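Local coordinates for protein acyl-CoA dehydrogenase (Thermus thermophilus, PDB 2Z1Q) that probably uses bound FAD to oxidise saturated acyl-CoA thioesters to 2,3-dehydroacyl-CoA, passing the electrons to an acceptor, at residues Asp536-Arg539 against Val540-Ala544. Sequence-based numbering, arbitrary orientation.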
ATOM      1  N   ASP B 536     -12.604  24.117 -28.873  1.00 44.35           N
ATOM      2  CA  ASP B 536     -12.566  23.187 -29.989  1.00 45.88           C
ATOM      3  C   ASP B 536     -11.197  22.541 -30.133  1.00 45.71           C
ATOM      4  O   ASP B 536     -11.091  21.348 -30.419  1.00 46.26           O
ATOM      5  CB  ASP B 536     -12.945  23.912 -31.281  1.00 47.45           C
ATOM      6  CG  ASP B 536     -14.287  24.613 -31.177  1.00 48.99           C
ATOM      7  OD1 ASP B 536     -15.275  23.959 -30.771  1.00 48.91           O
ATOM      8  OD2 ASP B 536     -14.357  25.819 -31.502  1.00 48.03           O
ATOM      9  N   GLU B 537     -10.147  23.331 -29.928  1.00 46.48           N
ATOM     10  CA  GLU B 537      -8.782  22.829 -30.031  1.00 46.67           C
ATOM     11  C   GLU B 537      -8.559  21.654 -29.081  1.00 45.75           C
ATOM     12  O   GLU B 537      -7.947  20.656 -29.457  1.00 46.70           O
ATOM     13  CB  GLU B 537      -7.776  23.945 -29.726  1.00 48.49           C
ATOM     14  CG  GLU B 537      -8.414  25.270 -29.320  1.00 53.24           C
ATOM     15  CD  GLU B 537      -9.060  26.009 -30.482  1.00 54.20           C
ATOM     16  OE1 GLU B 537      -9.772  27.001 -30.226  1.00 54.40           O
ATOM     17  OE2 GLU B 537      -8.850  25.609 -31.647  1.00 57.56           O
ATOM     18  N   ALA B 538      -9.072  21.764 -27.857  1.00 44.19           N
ATOM     19  CA  ALA B 538      -8.917  20.708 -26.855  1.00 43.34           C
ATOM     20  C   ALA B 538      -9.485  19.367 -27.325  1.00 42.04           C
ATOM     21  O   ALA B 538      -8.865  18.321 -27.139  1.00 41.97           O
ATOM     22  CB  ALA B 538      -9.585  21.117 -25.548  1.00 41.85           C
ATOM     23  N   ARG B 539     -10.663  19.408 -27.933  1.00 40.24           N
ATOM     24  CA  ARG B 539     -11.305  18.192 -28.419  1.00 40.59           C
ATOM     25  C   ARG B 539     -10.429  17.443 -29.416  1.00 38.09           C
ATOM     26  O   ARG B 539     -10.354  16.216 -29.380  1.00 36.12           O
ATOM     27  CB  ARG B 539     -12.645  18.531 -29.066  1.00 44.20           C
ATOM     28  CG  ARG B 539     -13.628  19.168 -28.106  1.00 51.35           C
ATOM     29  CD  ARG B 539     -14.866  18.313 -27.978  1.00 58.00           C
ATOM     30  NE  ARG B 539     -15.671  18.343 -29.196  1.00 63.30           N
ATOM     31  CZ  ARG B 539     -16.642  17.477 -29.470  1.00 65.45           C
ATOM     32  NH1 ARG B 539     -16.933  16.505 -28.610  1.00 66.46           N
ATOM     33  NH2 ARG B 539     -17.333  17.592 -30.598  1.00 66.34           N
ATOM     34  N   VAL B 540      -9.764  18.187 -30.300  1.00 36.37           N
ATOM     35  CA  VAL B 540      -8.884  17.590 -31.308  1.00 36.81           C
ATOM     36  C   VAL B 540      -7.758  16.842 -30.600  1.00 36.46           C
ATOM     37  O   VAL B 540      -7.445  15.696 -30.933  1.00 37.84           O
ATOM     38  CB  VAL B 540      -8.239  18.664 -32.232  1.00 37.05           C
ATOM     39  CG1 VAL B 540      -7.544  17.984 -33.405  1.00 35.69           C
ATOM     40  CG2 VAL B 540      -9.290  19.644 -32.736  1.00 36.73           C
ATOM     41  N   VAL B 541      -7.152  17.505 -29.621  1.00 36.38           N
ATOM     42  CA  VAL B 541      -6.072  16.915 -28.836  1.00 34.52           C
ATOM     43  C   VAL B 541      -6.558  15.650 -28.130  1.00 34.54           C
ATOM     44  O   VAL B 541      -5.849  14.641 -28.099  1.00 35.26           O
ATOM     45  CB  VAL B 541      -5.551  17.912 -27.774  1.00 34.30           C
ATOM     46  CG1 VAL B 541      -4.446  17.270 -26.936  1.00 32.14           C
ATOM     47  CG2 VAL B 541      -5.049  19.183 -28.459  1.00 31.14           C
ATOM     48  N   TYR B 542      -7.765  15.695 -27.568  1.00 32.66           N
ATOM     49  CA  TYR B 542      -8.299  14.531 -26.867  1.00 32.97           C
ATOM     50  C   TYR B 542      -8.427  13.326 -27.799  1.00 32.96           C
ATOM     51  O   TYR B 542      -8.125  12.194 -27.407  1.00 34.16           O
ATOM     52  CB  TYR B 542      -9.667  14.843 -26.229  1.00 33.04           C
ATOM     53  CG  TYR B 542      -9.673  15.991 -25.234  1.00 32.72           C
ATOM     54  CD1 TYR B 542      -8.517  16.371 -24.541  1.00 31.60           C
ATOM     55  CD2 TYR B 542     -10.854  16.685 -24.965  1.00 32.95           C
ATOM     56  CE1 TYR B 542      -8.545  17.418 -23.598  1.00 30.13           C
ATOM     57  CE2 TYR B 542     -10.892  17.724 -24.034  1.00 30.44           C
ATOM     58  CZ  TYR B 542      -9.743  18.085 -23.355  1.00 31.94           C
ATOM     59  OH  TYR B 542      -9.821  19.114 -22.444  1.00 31.66           O
ATOM     60  N   SER B 543      -8.869  13.556 -29.030  1.00 30.92           N
ATOM     61  CA  SER B 543      -9.002  12.460 -29.976  1.00 30.55           C
ATOM     62  C   SER B 543      -7.616  11.925 -30.336  1.00 30.55           C
ATOM     63  O   SER B 543      -7.444  10.726 -30.543  1.00 30.43           O
ATOM     64  CB  SER B 543      -9.725  12.925 -31.242  1.00 29.89           C
ATOM     65  OG  SER B 543     -11.064  13.287 -30.946  1.00 28.30           O
ATOM     66  N   ALA B 544      -6.621  12.800 -30.399  1.00 29.62           N
ATOM     67  CA  ALA B 544      -5.284  12.332 -30.737  1.00 31.69           C
ATOM     68  C   ALA B 544      -4.717  11.478 -29.610  1.00 33.13           C
ATOM     69  O   ALA B 544      -4.048  10.474 -29.861  1.00 32.68           O
ATOM     70  CB  ALA B 544      -4.368  13.500 -31.016  1.00 32.80           C
TER
HETATM   71  O   HOH W   1     -12.275  14.562 -28.130  1.00 37.47           O
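Tyr542, Val541 and Ser543 each donate a backbone N-H to the carbonyl four residues back (Ala538, Glu537 and Arg539), the i to i+4 pattern of an alpha helix, here helix 535-547 of the C-terminal acyl-CoA dehydrogenase region. The bond from Tyr542 N to Ala538 O is 2.9 Å long, while the one from Val540 N to Asp536 O, 3.4 Å, is weak. The Tyr542 side chain lies back along the helix: with CG beside its own backbone N (chi1 -58°), one face of the ring lies over Ala538 O, 3.1 Å from the ring plane and nearer the ring's margin than its middle. Farther along, Ala538 CB touches Tyr542 CZ at 3.7 Å. Each valine lays CG2 against the carbonyl oxygen four back, Val540 CG2 3.4 Å from Asp536 O and Val541 CG2 equally far from Glu537 O. A water donates to Arg539 O at 2.8 Å and bonds weakly to Ser543 OG. Leu529 and Pro530 pack on Tyr542, as does Pro553 of the second subunit; helix 445-468 meets Val541 through Met459 and Leu463. Away from the FAD sites, this is packing within one helix: Ala538 and Tyr542 are buried, whereas exposed Arg539 and Ser543 border the water, and Arg539 O accepts from both Ser543 N and water.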